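Local coordinates for hypothetical sugar ABC-transporter sugar binding protein (Arthrobacter globiformis, PDB 7BVT) that binds the cyclic tetrasaccharide cyclic alpha-maltosyl-1,6-maltose and probably delivers it to an ABC transporter for uptake, at residues A[107-112]-A[308-313]; A[135-140]-A[317-322]; A[323-328]-A[336-341]. All coordinates share one frame; numbering follows the deposited sequence.

Contact 1 of 3, residues A[107-112]-A[308-313]; sequences NGRIPD and EDDAAA
The guanidinium of R109 carries D309 CB over one face, 3.6 Å from NH1, and meets the carboxylate of D310 at its edge. The three residues form a salt-bridge network. It pins the loop before helix 112-117 to helix 306-319 in the N-terminal lobe of this two-lobed solute-binding fold. R109 NH1 donates to D310 OD1 at 3.0 Å, with an N-H...O angle of 149°. The oxygen lies close to the guanidinium plane, but the nitrogen sits above the plane of the carboxylate. D309 pairs differently. Its carboxylate plane stands 89° from the guanidinium, and R109 NH2 is a long 3.6 Å from D309 OD2. No N-H points there, so charge alone acts. D309 OD1 is held by the backbone N of N304. The R109 side chain starts beside its backbone N (chi1 -60°) and runs extended from CG to NE. This carries the charge along the helix, past D310, while R109 CB packs on A313 CB at 3.5 Å. I110 adds apolar cover, with CG1 4.3 Å from A313 CB. One water donates to both G108 O and D310 OD1, at 2.9 Å from each.

Contact 2 of 3, residues A[135-140]-A[317-322]; sequences VPVSAN and SWFLEP. With GLC (alpha-D-glucopyranose), chain B.
L320 reaches V135 tip to tip, with CD1 of the leucine 3.6 Å from CG2 of the valine. Here a beta strand packs on the end of a helix in the N-terminal lobe of the alpha/beta solute-binding fold. The end of strand 131-136 and the loop beyond it meet the C-terminal end of helix 306-319 and L320, the residue just after it. L320 has CG anti to the carbonyl carbon (chi1 -74°), which turns the branch toward the strand. Its two methyls split the work. CD1 touches both methyls of V135, and CD2 lies 3.5 Å from P136 O. That carbonyl oxygen is buried here and has no polar partner in the model.

F319 makes the second half of the contact. Its CG is anti to the backbone N (chi1 -157°), and its ring crosses V137 at about a right angle. Ring atom CE2 is 3.9 Å from V137 CB, in an oblique approach. The ring has further neighbours: W328 meets it edge-to-face, and F44 and M47 of helix 38-53 also touch it. Strand 292-301 backs V137 through E297 and A299.

The same run of chain then leaves this packing and enters the glycan pocket. There N140 is joined by D90 and R371, which also bond the sugar. The amide of N140 donates from ND2 to O2 of the glucose unit at 2.9 Å, with a nearly straight N-H...O angle of 174°.

Contact 3 of 3, residues A[323-328]-A[336-341]; sequences DQVTEW and PVLDSV
V325 is the centre of this contact. CG1 lies 3.7 Å from P336 CB and 4.0 Å from V341 CG2. L338 lies against both methyls, with its CD1 nearest V325 CG2 at 3.6 Å. The arrangement is a helix-loop-helix connection in the N-terminal lobe. Helix 322-332 is followed by a short loop, and helix 339-342 folds back against its start. V325 has CG1 anti to the backbone N (chi1 161°), which turns that methyl toward P336 and V341. The proline is crossed at about a right angle, the leucine and V341 obliquely. Trimming V325 to an alanine would remove both methyls and is likely to open a gap between P336, L338 and V341.

T326 borders this apolar group. Its OG1 bonds P322 O one turn back in its own helix, so the hydroxyl is satisfied although it lies beside the methyls of V341.

A second shell sets these residues in place. Y347 of helix 345-354 touches both P336 and V341. V337 and D339 form backbone hydrogen bonds with N119 and D117, which tie the returning chain to helix 112-117 and the loop after it. L338 is the N-cap residue of helix 339-342. About one turn further along helix 322-332, W328 NE1 makes a weak hydrogen bond to V137 O. Beside the apolar group, V341 CG1 lies 3.5 Å from T326 OG1.

Overall arrangement
From the N terminus, the chain passes 107-112, then 135-140. Their partners come about 180 to 200 residues later, past most of the glycan-pocket residues. Helix 306-319 closes contact 1 with its first half and contact 2 with its C-terminal end and the residue after it. The two contacts therefore cross, and they touch where I110 CD1 meets V135 CG1. Contact 3 follows in series and closes a seven-residue connection, the end of helix 322-332 and the turn after it. Its centre is about 7 Å from that of contact 2, and a probable hydrogen bond, Q324 NE2 to W318 O, links them. Together they join the loop before helix 112-117, strand 131-136 and helices 306-319, 322-332 and 339-342.

Contact 1 of 3, residues A[107-112]-A[308-313]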
ATOM      1  N   ASN A 107     -22.704   0.208  -1.015  1.00 18.23           N
ATOM      2  CA  ASN A 107     -23.548   0.691   0.083  1.00 18.39           C
ATOM      3  C   ASN A 107     -24.962   0.157  -0.101  1.00 18.41           C
ATOM      4  O   ASN A 107     -25.467   0.157  -1.201  1.00 20.95           O
ATOM      5  CB  ASN A 107     -23.619   2.203   0.100  1.00 18.40           C
ATOM      6  CG  ASN A 107     -22.330   2.835   0.547  1.00 19.50           C
ATOM      7  OD1 ASN A 107     -21.668   2.344   1.462  1.00 17.98           O
ATOM      8  ND2 ASN A 107     -22.018   3.967  -0.092  1.00 19.49           N
ATOM      9  N   GLY A 108     -25.515  -0.357   0.985  1.00 19.50           N
ATOM     10  CA  GLY A 108     -26.827  -1.010   0.960  1.00 21.22           C
ATOM     11  C   GLY A 108     -26.762  -2.452   0.498  1.00 24.18           C
ATOM     12  O   GLY A 108     -27.823  -3.109   0.492  1.00 23.66           O
ATOM     13  N   ARG A 109     -25.578  -2.950   0.138  1.00 20.80           N
ATOM     14  CA  ARG A 109     -25.402  -4.374  -0.301  1.00 22.23           C
ATOM     15  C   ARG A 109     -24.543  -5.097   0.735  1.00 24.10           C
ATOM     16  O   ARG A 109     -24.876  -6.194   1.153  1.00 31.89           O
ATOM     17  CB  ARG A 109     -24.796  -4.419  -1.702  1.00 21.86           C
ATOM     18  CG  ARG A 109     -25.625  -3.728  -2.780  1.00 25.77           C
ATOM     19  CD  ARG A 109     -25.197  -4.069  -4.201  1.00 26.44           C
ATOM     20  NE  ARG A 109     -25.665  -3.041  -5.175  1.00 27.10           N
ATOM     21  CZ  ARG A 109     -26.861  -3.038  -5.737  1.00 30.88           C
ATOM     22  NH1 ARG A 109     -27.704  -4.030  -5.536  1.00 29.71           N
ATOM     23  NH2 ARG A 109     -27.211  -2.079  -6.571  1.00 35.05           N
ATOM     24  N   ILE A 110     -23.467  -4.496   1.148  1.00 18.67           N
ATOM     25  CA  ILE A 110     -22.637  -4.991   2.279  1.00 17.87           C
ATOM     26  C   ILE A 110     -23.168  -4.349   3.545  1.00 19.25           C
ATOM     27  O   ILE A 110     -23.465  -3.146   3.517  1.00 20.37           O
ATOM     28  CB  ILE A 110     -21.149  -4.678   2.002  1.00 16.73           C
ATOM     29  CG1 ILE A 110     -20.717  -5.344   0.692  1.00 17.23           C
ATOM     30  CG2 ILE A 110     -20.291  -5.036   3.192  1.00 18.43           C
ATOM     31  CD1 ILE A 110     -19.251  -5.120   0.332  1.00 18.19           C
ATOM     32  N   PRO A 111     -23.260  -5.051   4.679  1.00 18.69           N
ATOM     33  CA  PRO A 111     -23.853  -4.461   5.875  1.00 21.84           C
ATOM     34  C   PRO A 111     -23.152  -3.163   6.276  1.00 21.10           C
ATOM     35  O   PRO A 111     -21.925  -3.022   6.234  1.00 20.39           O
ATOM     36  CB  PRO A 111     -23.656  -5.524   6.961  1.00 22.57           C
ATOM     37  CG  PRO A 111     -23.719  -6.793   6.154  1.00 23.76           C
ATOM     38  CD  PRO A 111     -22.926  -6.465   4.917  1.00 21.74           C
ATOM     39  N   ASP A 112     -23.961  -2.189   6.656  1.00 21.54           N
ATOM     40  CA  ASP A 112     -23.449  -0.886   7.089  1.00 22.11           C
ATOM     41  C   ASP A 112     -22.366  -1.063   8.155  1.00 21.49           C
ATOM     42  O   ASP A 112     -21.273  -0.383   8.086  1.00 23.03           O
ATOM     43  CB  ASP A 112     -24.576  -0.014   7.640  1.00 25.43           C
ATOM     44  CG  ASP A 112     -25.788   0.276   6.762  1.00 28.42           C
ATOM     45  OD1 ASP A 112     -25.814  -0.027   5.551  1.00 30.75           O
ATOM     46  OD2 ASP A 112     -26.726   0.891   7.300  1.00 30.53           O
ATOM     47  N   GLU A 308     -28.208 -10.013  -9.165  1.00 35.93           N
ATOM     48  CA  GLU A 308     -26.820 -10.471  -9.408  1.00 32.69           C
ATOM     49  C   GLU A 308     -25.866  -9.590  -8.582  1.00 26.01           C
ATOM     50  O   GLU A 308     -25.010 -10.174  -7.946  1.00 28.09           O
ATOM     51  CB  GLU A 308     -26.452 -10.511 -10.883  1.00 35.47           C
ATOM     52  CG  GLU A 308     -27.219 -11.538 -11.678  1.00 41.84           C
ATOM     53  CD  GLU A 308     -27.182 -11.225 -13.166  1.00 45.82           C
ATOM     54  OE1 GLU A 308     -27.679 -10.151 -13.554  1.00 50.27           O
ATOM     55  OE2 GLU A 308     -26.590 -12.017 -13.919  1.00 52.69           O
ATOM     56  N   ASP A 309     -26.020  -8.260  -8.534  1.00 25.69           N
ATOM     57  CA  ASP A 309     -25.145  -7.411  -7.676  1.00 24.16           C
ATOM     58  C   ASP A 309     -25.256  -7.894  -6.224  1.00 24.06           C
ATOM     59  O   ASP A 309     -24.223  -7.993  -5.511  1.00 22.87           O
ATOM     60  CB  ASP A 309     -25.535  -5.942  -7.715  1.00 23.97           C
ATOM     61  CG  ASP A 309     -25.407  -5.328  -9.068  1.00 29.22           C
ATOM     62  OD1 ASP A 309     -24.909  -6.019  -9.954  1.00 33.18           O
ATOM     63  OD2 ASP A 309     -25.859  -4.170  -9.207  1.00 31.51           O
ATOM     64  N   ASP A 310     -26.470  -8.178  -5.757  1.00 25.10           N
ATOM     65  CA  ASP A 310     -26.651  -8.623  -4.350  1.00 26.09           C
ATOM     66  C   ASP A 310     -26.020 -10.014  -4.145  1.00 20.43           C
ATOM     67  O   ASP A 310     -25.496 -10.225  -3.060  1.00 22.83           O
ATOM     68  CB  ASP A 310     -28.123  -8.602  -3.933  1.00 29.79           C
ATOM     69  CG  ASP A 310     -28.718  -7.216  -3.723  1.00 34.31           C
ATOM     70  OD1 ASP A 310     -27.950  -6.211  -3.561  1.00 35.71           O
ATOM     71  OD2 ASP A 310     -29.951  -7.144  -3.762  1.00 36.53           O
ATOM     72  N   ALA A 311     -25.992 -10.906  -5.122  1.00 23.20           N
ATOM     73  CA  ALA A 311     -25.320 -12.233  -4.986  1.00 20.36           C
ATOM     74  C   ALA A 311     -23.809 -12.029  -4.776  1.00 20.96           C
ATOM     75  O   ALA A 311     -23.185 -12.648  -3.870  1.00 20.49           O
ATOM     76  CB  ALA A 311     -25.568 -13.095  -6.202  1.00 23.04           C
ATOM     77  N   ALA A 312     -23.224 -11.171  -5.596  1.00 20.18           N
ATOM     78  CA  ALA A 312     -21.778 -10.888  -5.527  1.00 19.28           C
ATOM     79  C   ALA A 312     -21.482 -10.277  -4.163  1.00 17.98           C
ATOM     80  O   ALA A 312     -20.492 -10.640  -3.493  1.00 17.55           O
ATOM     81  CB  ALA A 312     -21.401  -9.953  -6.638  1.00 19.31           C
ATOM     82  N   ALA A 313     -22.278  -9.276  -3.781  1.00 19.69           N
ATOM     83  CA  ALA A 313     -22.034  -8.564  -2.508  1.00 19.81           C
ATOM     84  C   ALA A 313     -22.254  -9.508  -1.314  1.00 19.04           C
ATOM     85  O   ALA A 313     -21.662  -9.311  -0.258  1.00 21.16           O
ATOM     86  CB  ALA A 313     -22.932  -7.332  -2.424  1.00 21.53           C
TER
HETATM   87  O   HOH W   1     -29.220  -4.530  -1.578  1.00 42.53           O

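Contact 2 of 3, residues A[135-140]-A[317-322]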
ATOM      1  N   VAL A 135     -14.217  -2.106  -2.104  1.00 15.03           N
ATOM      2  CA  VAL A 135     -13.946  -2.339  -0.672  1.00 15.61           C
ATOM      3  C   VAL A 135     -12.630  -3.081  -0.624  1.00 16.67           C
ATOM      4  O   VAL A 135     -12.400  -4.004  -1.399  1.00 16.22           O
ATOM      5  CB  VAL A 135     -15.119  -3.055   0.028  1.00 16.12           C
ATOM      6  CG1 VAL A 135     -15.367  -4.436  -0.563  1.00 17.39           C
ATOM      7  CG2 VAL A 135     -14.947  -3.137   1.519  1.00 18.65           C
ATOM      8  N   PRO A 136     -11.747  -2.779   0.317  1.00 15.24           N
ATOM      9  CA  PRO A 136     -10.533  -3.580   0.451  1.00 15.20           C
ATOM     10  C   PRO A 136     -10.854  -4.981   0.970  1.00 15.15           C
ATOM     11  O   PRO A 136     -11.683  -5.162   1.817  1.00 16.11           O
ATOM     12  CB  PRO A 136      -9.729  -2.790   1.481  1.00 15.87           C
ATOM     13  CG  PRO A 136     -10.758  -2.112   2.326  1.00 15.62           C
ATOM     14  CD  PRO A 136     -11.804  -1.711   1.317  1.00 16.35           C
ATOM     15  N   VAL A 137     -10.135  -5.969   0.442  1.00 14.87           N
ATOM     16  CA  VAL A 137     -10.189  -7.368   0.917  1.00 15.16           C
ATOM     17  C   VAL A 137      -8.822  -7.831   1.372  1.00 15.63           C
ATOM     18  O   VAL A 137      -8.748  -8.925   1.940  1.00 17.30           O
ATOM     19  CB  VAL A 137     -10.765  -8.289  -0.164  1.00 16.48           C
ATOM     20  CG1 VAL A 137     -12.237  -7.960  -0.329  1.00 18.00           C
ATOM     21  CG2 VAL A 137     -10.028  -8.225  -1.479  1.00 17.15           C
ATOM     22  N   SER A 138      -7.785  -7.015   1.212  1.00 15.57           N
ATOM     23  CA  SER A 138      -6.489  -7.228   1.899  1.00 17.29           C
ATOM     24  C   SER A 138      -5.837  -5.863   2.086  1.00 15.79           C
ATOM     25  O   SER A 138      -6.293  -4.893   1.428  1.00 16.31           O
ATOM     26  CB  SER A 138      -5.589  -8.096   1.109  1.00 17.31           C
ATOM     27  OG  SER A 138      -5.124  -7.431  -0.037  1.00 19.26           O
ATOM     28  N   ALA A 139      -4.891  -5.757   2.976  1.00 16.96           N
ATOM     29  CA  ALA A 139      -4.152  -4.490   3.140  1.00 17.08           C
ATOM     30  C   ALA A 139      -2.701  -4.793   3.452  1.00 17.02           C
ATOM     31  O   ALA A 139      -2.340  -5.883   3.877  1.00 17.90           O
ATOM     32  CB  ALA A 139      -4.773  -3.661   4.227  1.00 17.30           C
ATOM     33  N   ASN A 140      -1.876  -3.799   3.189  1.00 16.79           N
ATOM     34  CA  ASN A 140      -0.458  -3.773   3.558  1.00 16.66           C
ATOM     35  C   ASN A 140      -0.079  -2.305   3.734  1.00 15.55           C
ATOM     36  O   ASN A 140      -0.880  -1.386   3.392  1.00 16.23           O
ATOM     37  CB  ASN A 140       0.391  -4.490   2.521  1.00 17.40           C
ATOM     38  CG  ASN A 140       0.302  -3.903   1.130  1.00 19.28           C
ATOM     39  OD1 ASN A 140       0.576  -2.720   0.946  1.00 19.94           O
ATOM     40  ND2 ASN A 140       0.078  -4.736   0.136  1.00 22.93           N
ATOM     41  N   SER A 317     -19.623  -9.712   1.547  1.00 16.59           N
ATOM     42  CA  SER A 317     -20.067  -9.481   2.953  1.00 16.36           C
ATOM     43  C   SER A 317     -19.520 -10.615   3.829  1.00 15.69           C
ATOM     44  O   SER A 317     -18.995 -10.364   4.899  1.00 17.09           O
ATOM     45  CB  SER A 317     -21.583  -9.395   3.053  1.00 16.10           C
ATOM     46  OG  SER A 317     -22.090  -8.294   2.281  1.00 18.35           O
ATOM     47  N   TRP A 318     -19.628 -11.850   3.348  1.00 17.37           N
ATOM     48  CA  TRP A 318     -19.137 -13.006   4.148  1.00 17.35           C
ATOM     49  C   TRP A 318     -17.618 -12.915   4.310  1.00 17.52           C
ATOM     50  O   TRP A 318     -17.098 -13.131   5.422  1.00 16.55           O
ATOM     51  CB  TRP A 318     -19.611 -14.307   3.478  1.00 17.70           C
ATOM     52  CG  TRP A 318     -19.058 -15.511   4.159  1.00 17.32           C
ATOM     53  CD1 TRP A 318     -19.619 -16.195   5.202  1.00 18.22           C
ATOM     54  CD2 TRP A 318     -17.844 -16.209   3.808  1.00 17.59           C
ATOM     55  NE1 TRP A 318     -18.791 -17.230   5.582  1.00 20.38           N
ATOM     56  CE2 TRP A 318     -17.740 -17.292   4.712  1.00 18.39           C
ATOM     57  CE3 TRP A 318     -16.834 -16.048   2.839  1.00 17.80           C
ATOM     58  CZ2 TRP A 318     -16.635 -18.128   4.739  1.00 18.88           C
ATOM     59  CZ3 TRP A 318     -15.778 -16.932   2.817  1.00 17.38           C
ATOM     60  CH2 TRP A 318     -15.712 -17.990   3.719  1.00 16.92           C
ATOM     61  N   PHE A 319     -16.944 -12.616   3.215  1.00 16.28           N
ATOM     62  CA  PHE A 319     -15.479 -12.463   3.193  1.00 17.98           C
ATOM     63  C   PHE A 319     -15.036 -11.397   4.201  1.00 17.27           C
ATOM     64  O   PHE A 319     -13.950 -11.526   4.768  1.00 17.60           O
ATOM     65  CB  PHE A 319     -14.993 -12.138   1.783  1.00 17.77           C
ATOM     66  CG  PHE A 319     -13.548 -12.504   1.600  1.00 16.67           C
ATOM     67  CD1 PHE A 319     -13.160 -13.831   1.452  1.00 18.84           C
ATOM     68  CD2 PHE A 319     -12.577 -11.523   1.542  1.00 19.21           C
ATOM     69  CE1 PHE A 319     -11.836 -14.155   1.232  1.00 21.65           C
ATOM     70  CE2 PHE A 319     -11.256 -11.868   1.311  1.00 18.03           C
ATOM     71  CZ  PHE A 319     -10.888 -13.186   1.172  1.00 19.04           C
ATOM     72  N   LEU A 320     -15.884 -10.398   4.462  1.00 15.92           N
ATOM     73  CA  LEU A 320     -15.503  -9.244   5.333  1.00 17.05           C
ATOM     74  C   LEU A 320     -16.007  -9.415   6.767  1.00 19.26           C
ATOM     75  O   LEU A 320     -15.861  -8.480   7.559  1.00 18.67           O
ATOM     76  CB  LEU A 320     -16.041  -7.968   4.677  1.00 16.85           C
ATOM     77  CG  LEU A 320     -15.244  -7.542   3.438  1.00 17.18           C
ATOM     78  CD1 LEU A 320     -15.922  -6.408   2.694  1.00 19.54           C
ATOM     79  CD2 LEU A 320     -13.795  -7.169   3.789  1.00 18.09           C
ATOM     80  N   GLU A 321     -16.595 -10.565   7.123  1.00 17.21           N
ATOM     81  CA  GLU A 321     -16.955 -10.808   8.545  1.00 17.71           C
ATOM     82  C   GLU A 321     -15.660 -11.030   9.321  1.00 17.65           C
ATOM     83  O   GLU A 321     -14.669 -11.563   8.761  1.00 18.80           O
ATOM     84  CB  GLU A 321     -17.907 -11.994   8.664  1.00 18.79           C
ATOM     85  CG  GLU A 321     -19.225 -11.745   7.967  1.00 20.39           C
ATOM     86  CD  GLU A 321     -20.235 -12.871   8.010  1.00 24.27           C
ATOM     87  OE1 GLU A 321     -19.899 -13.957   8.540  1.00 25.18           O
ATOM     88  OE2 GLU A 321     -21.350 -12.654   7.513  1.00 25.65           O
ATOM     89  N   PRO A 322     -15.634 -10.669  10.621  1.00 18.33           N
ATOM     90  CA  PRO A 322     -14.395 -10.740  11.393  1.00 21.21           C
ATOM     91  C   PRO A 322     -13.718 -12.116  11.356  1.00 22.27           C
ATOM     92  O   PRO A 322     -12.481 -12.197  11.249  1.00 23.44           O
ATOM     93  CB  PRO A 322     -14.815 -10.357  12.815  1.00 22.49           C
ATOM     94  CG  PRO A 322     -16.113  -9.611  12.665  1.00 23.51           C
ATOM     95  CD  PRO A 322     -16.757 -10.060  11.365  1.00 20.23           C
TER
HETATM   96  C1  GLC B   2       2.413  -3.047  -3.145  1.00 26.87           C
HETATM   97  C2  GLC B   2       1.041  -2.505  -2.891  1.00 25.75           C
HETATM   98  C3  GLC B   2       0.598  -1.634  -4.040  1.00 25.80           C
HETATM   99  C4  GLC B   2       1.669  -0.555  -4.262  1.00 24.40           C
HETATM  100  C5  GLC B   2       2.997  -1.221  -4.601  1.00 24.92           C
HETATM  101  C6  GLC B   2       4.100  -0.165  -4.794  1.00 26.69           C
HETATM  102  O2  GLC B   2       0.196  -3.597  -2.575  1.00 25.85           O
HETATM  103  O3  GLC B   2      -0.696  -1.083  -3.739  1.00 25.47           O
HETATM  104  O4  GLC B   2       1.343   0.294  -5.346  1.00 26.87           O
HETATM  105  O5  GLC B   2       3.375  -2.016  -3.504  1.00 24.65           O
HETATM  106  O6  GLC B   2       5.142  -0.760  -5.563  1.00 28.65           O

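Contact 3 of 3, residues A[323-328]-A[336-341]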
ATOM      1  N   ASP A 323     -14.496 -13.193  11.499  1.00 22.07           N
ATOM      2  CA  ASP A 323     -13.877 -14.541  11.520  1.00 24.41           C
ATOM      3  C   ASP A 323     -13.117 -14.809  10.227  1.00 22.18           C
ATOM      4  O   ASP A 323     -12.030 -15.435  10.299  1.00 22.62           O
ATOM      5  CB  ASP A 323     -14.902 -15.658  11.716  1.00 24.54           C
ATOM      6  CG  ASP A 323     -15.467 -15.695  13.129  1.00 30.36           C
ATOM      7  OD1 ASP A 323     -15.018 -14.889  13.984  1.00 32.97           O
ATOM      8  OD2 ASP A 323     -16.326 -16.580  13.355  1.00 39.02           O
ATOM      9  N   GLN A 324     -13.673 -14.397   9.089  1.00 20.12           N
ATOM     10  CA  GLN A 324     -13.015 -14.598   7.765  1.00 19.98           C
ATOM     11  C   GLN A 324     -11.789 -13.692   7.669  1.00 19.87           C
ATOM     12  O   GLN A 324     -10.725 -14.156   7.288  1.00 18.34           O
ATOM     13  CB  GLN A 324     -14.005 -14.366   6.621  1.00 20.08           C
ATOM     14  CG  GLN A 324     -14.850 -15.595   6.321  1.00 20.02           C
ATOM     15  CD  GLN A 324     -15.812 -15.945   7.429  1.00 21.30           C
ATOM     16  OE1 GLN A 324     -15.526 -16.821   8.266  1.00 22.61           O
ATOM     17  NE2 GLN A 324     -16.930 -15.232   7.508  1.00 20.43           N
ATOM     18  N   VAL A 325     -11.946 -12.415   8.017  1.00 18.31           N
ATOM     19  CA  VAL A 325     -10.852 -11.432   7.900  1.00 17.59           C
ATOM     20  C   VAL A 325      -9.688 -11.886   8.813  1.00 18.20           C
ATOM     21  O   VAL A 325      -8.520 -11.808   8.405  1.00 20.97           O
ATOM     22  CB  VAL A 325     -11.373 -10.041   8.303  1.00 17.80           C
ATOM     23  CG1 VAL A 325     -10.258  -9.053   8.673  1.00 18.43           C
ATOM     24  CG2 VAL A 325     -12.302  -9.488   7.240  1.00 17.31           C
ATOM     25  N   THR A 326      -9.983 -12.400  10.012  1.00 20.08           N
ATOM     26  CA  THR A 326      -8.914 -12.831  10.941  1.00 22.47           C
ATOM     27  C   THR A 326      -8.199 -14.026  10.322  1.00 21.89           C
ATOM     28  O   THR A 326      -6.958 -14.016  10.205  1.00 22.15           O
ATOM     29  CB  THR A 326      -9.502 -13.220  12.297  1.00 23.23           C
ATOM     30  OG1 THR A 326     -10.190 -12.088  12.813  1.00 23.64           O
ATOM     31  CG2 THR A 326      -8.437 -13.653  13.282  1.00 24.36           C
ATOM     32  N   GLU A 327      -8.944 -15.043   9.914  1.00 22.00           N
ATOM     33  CA  GLU A 327      -8.268 -16.272   9.390  1.00 27.39           C
ATOM     34  C   GLU A 327      -7.514 -15.970   8.104  1.00 23.25           C
ATOM     35  O   GLU A 327      -6.353 -16.375   7.967  1.00 23.91           O
ATOM     36  CB  GLU A 327      -9.228 -17.439   9.140  1.00 32.44           C
ATOM     37  CG  GLU A 327      -8.709 -18.767   9.737  1.00 46.32           C
ATOM     38  CD  GLU A 327      -8.351 -19.945   8.825  1.00 58.84           C
ATOM     39  OE1 GLU A 327      -8.706 -19.937   7.614  1.00 59.69           O
ATOM     40  OE2 GLU A 327      -7.720 -20.906   9.339  1.00 65.29           O
ATOM     41  N   TRP A 328      -8.113 -15.199   7.186  1.00 19.96           N
ATOM     42  CA  TRP A 328      -7.454 -14.792   5.924  1.00 18.19           C
ATOM     43  C   TRP A 328      -6.135 -14.027   6.182  1.00 17.65           C
ATOM     44  O   TRP A 328      -5.120 -14.311   5.489  1.00 19.20           O
ATOM     45  CB  TRP A 328      -8.448 -13.904   5.160  1.00 17.35           C
ATOM     46  CG  TRP A 328      -7.938 -13.148   3.980  1.00 18.08           C
ATOM     47  CD1 TRP A 328      -7.872 -11.791   3.932  1.00 19.86           C
ATOM     48  CD2 TRP A 328      -7.544 -13.620   2.689  1.00 16.86           C
ATOM     49  NE1 TRP A 328      -7.439 -11.385   2.713  1.00 19.25           N
ATOM     50  CE2 TRP A 328      -7.262 -12.481   1.909  1.00 17.87           C
ATOM     51  CE3 TRP A 328      -7.435 -14.880   2.076  1.00 18.59           C
ATOM     52  CZ2 TRP A 328      -6.872 -12.556   0.580  1.00 19.86           C
ATOM     53  CZ3 TRP A 328      -7.016 -14.956   0.771  1.00 19.29           C
ATOM     54  CH2 TRP A 328      -6.738 -13.803   0.022  1.00 21.87           C
ATOM     55  N   PRO A 336      -5.250  -6.933   8.315  1.00 17.99           N
ATOM     56  CA  PRO A 336      -6.692  -7.003   8.258  1.00 18.61           C
ATOM     57  C   PRO A 336      -7.243  -5.663   7.784  1.00 18.44           C
ATOM     58  O   PRO A 336      -6.725  -4.607   8.147  1.00 19.61           O
ATOM     59  CB  PRO A 336      -7.182  -7.284   9.667  1.00 20.16           C
ATOM     60  CG  PRO A 336      -5.967  -7.301  10.527  1.00 25.48           C
ATOM     61  CD  PRO A 336      -4.738  -7.115   9.684  1.00 20.58           C
ATOM     62  N   VAL A 337      -8.329  -5.712   7.054  1.00 16.65           N
ATOM     63  CA  VAL A 337      -8.958  -4.460   6.548  1.00 16.42           C
ATOM     64  C   VAL A 337      -9.932  -3.855   7.574  1.00 16.94           C
ATOM     65  O   VAL A 337     -10.373  -2.710   7.357  1.00 16.98           O
ATOM     66  CB  VAL A 337      -9.652  -4.703   5.193  1.00 16.94           C
ATOM     67  CG1 VAL A 337      -8.655  -5.208   4.174  1.00 17.51           C
ATOM     68  CG2 VAL A 337     -10.839  -5.635   5.281  1.00 16.09           C
ATOM     69  N   LEU A 338     -10.326  -4.605   8.599  1.00 16.35           N
ATOM     70  CA  LEU A 338     -11.261  -4.173   9.635  1.00 18.48           C
ATOM     71  C   LEU A 338     -10.478  -3.545  10.789  1.00 18.12           C
ATOM     72  O   LEU A 338      -9.532  -4.165  11.279  1.00 18.67           O
ATOM     73  CB  LEU A 338     -12.065  -5.372  10.117  1.00 18.40           C
ATOM     74  CG  LEU A 338     -12.940  -6.051   9.085  1.00 17.86           C
ATOM     75  CD1 LEU A 338     -13.680  -7.236   9.697  1.00 19.40           C
ATOM     76  CD2 LEU A 338     -13.985  -5.094   8.521  1.00 20.29           C
ATOM     77  N   ASP A 339     -10.921  -2.379  11.262  1.00 19.30           N
ATOM     78  CA  ASP A 339     -10.319  -1.749  12.447  1.00 20.21           C
ATOM     79  C   ASP A 339     -10.471  -2.725  13.625  1.00 19.34           C
ATOM     80  O   ASP A 339      -9.520  -2.876  14.428  1.00 19.70           O
ATOM     81  CB  ASP A 339     -10.964  -0.395  12.761  1.00 22.29           C
ATOM     82  CG  ASP A 339     -10.682   0.816  11.870  1.00 24.14           C
ATOM     83  OD1 ASP A 339      -9.959   0.690  10.939  1.00 27.10           O
ATOM     84  OD2 ASP A 339     -11.310   1.883  12.116  1.00 31.12           O
ATOM     85  N   SER A 340     -11.632  -3.348  13.756  1.00 20.92           N
ATOM     86  CA  SER A 340     -11.989  -4.162  14.943  1.00 22.21           C
ATOM     87  C   SER A 340     -11.064  -5.375  15.032  1.00 26.34           C
ATOM     88  O   SER A 340     -10.773  -5.824  16.136  1.00 25.77           O
ATOM     89  CB  SER A 340     -13.389  -4.633  14.879  1.00 23.11           C
ATOM     90  OG  SER A 340     -13.558  -5.595  13.859  1.00 22.06           O
ATOM     91  N   VAL A 341     -10.538  -5.829  13.913  1.00 23.50           N
ATOM     92  CA  VAL A 341      -9.613  -6.998  13.936  1.00 22.05           C
ATOM     93  C   VAL A 341      -8.202  -6.488  14.221  1.00 23.68           C
ATOM     94  O   VAL A 341      -7.538  -7.054  15.093  1.00 24.77           O
ATOM     95  CB  VAL A 341      -9.726  -7.832  12.651  1.00 20.57           C
ATOM     96  CG1 VAL A 341      -8.656  -8.912  12.607  1.00 22.26           C
ATOM     97  CG2 VAL A 341     -11.099  -8.425  12.487  1.00 19.70           C
TER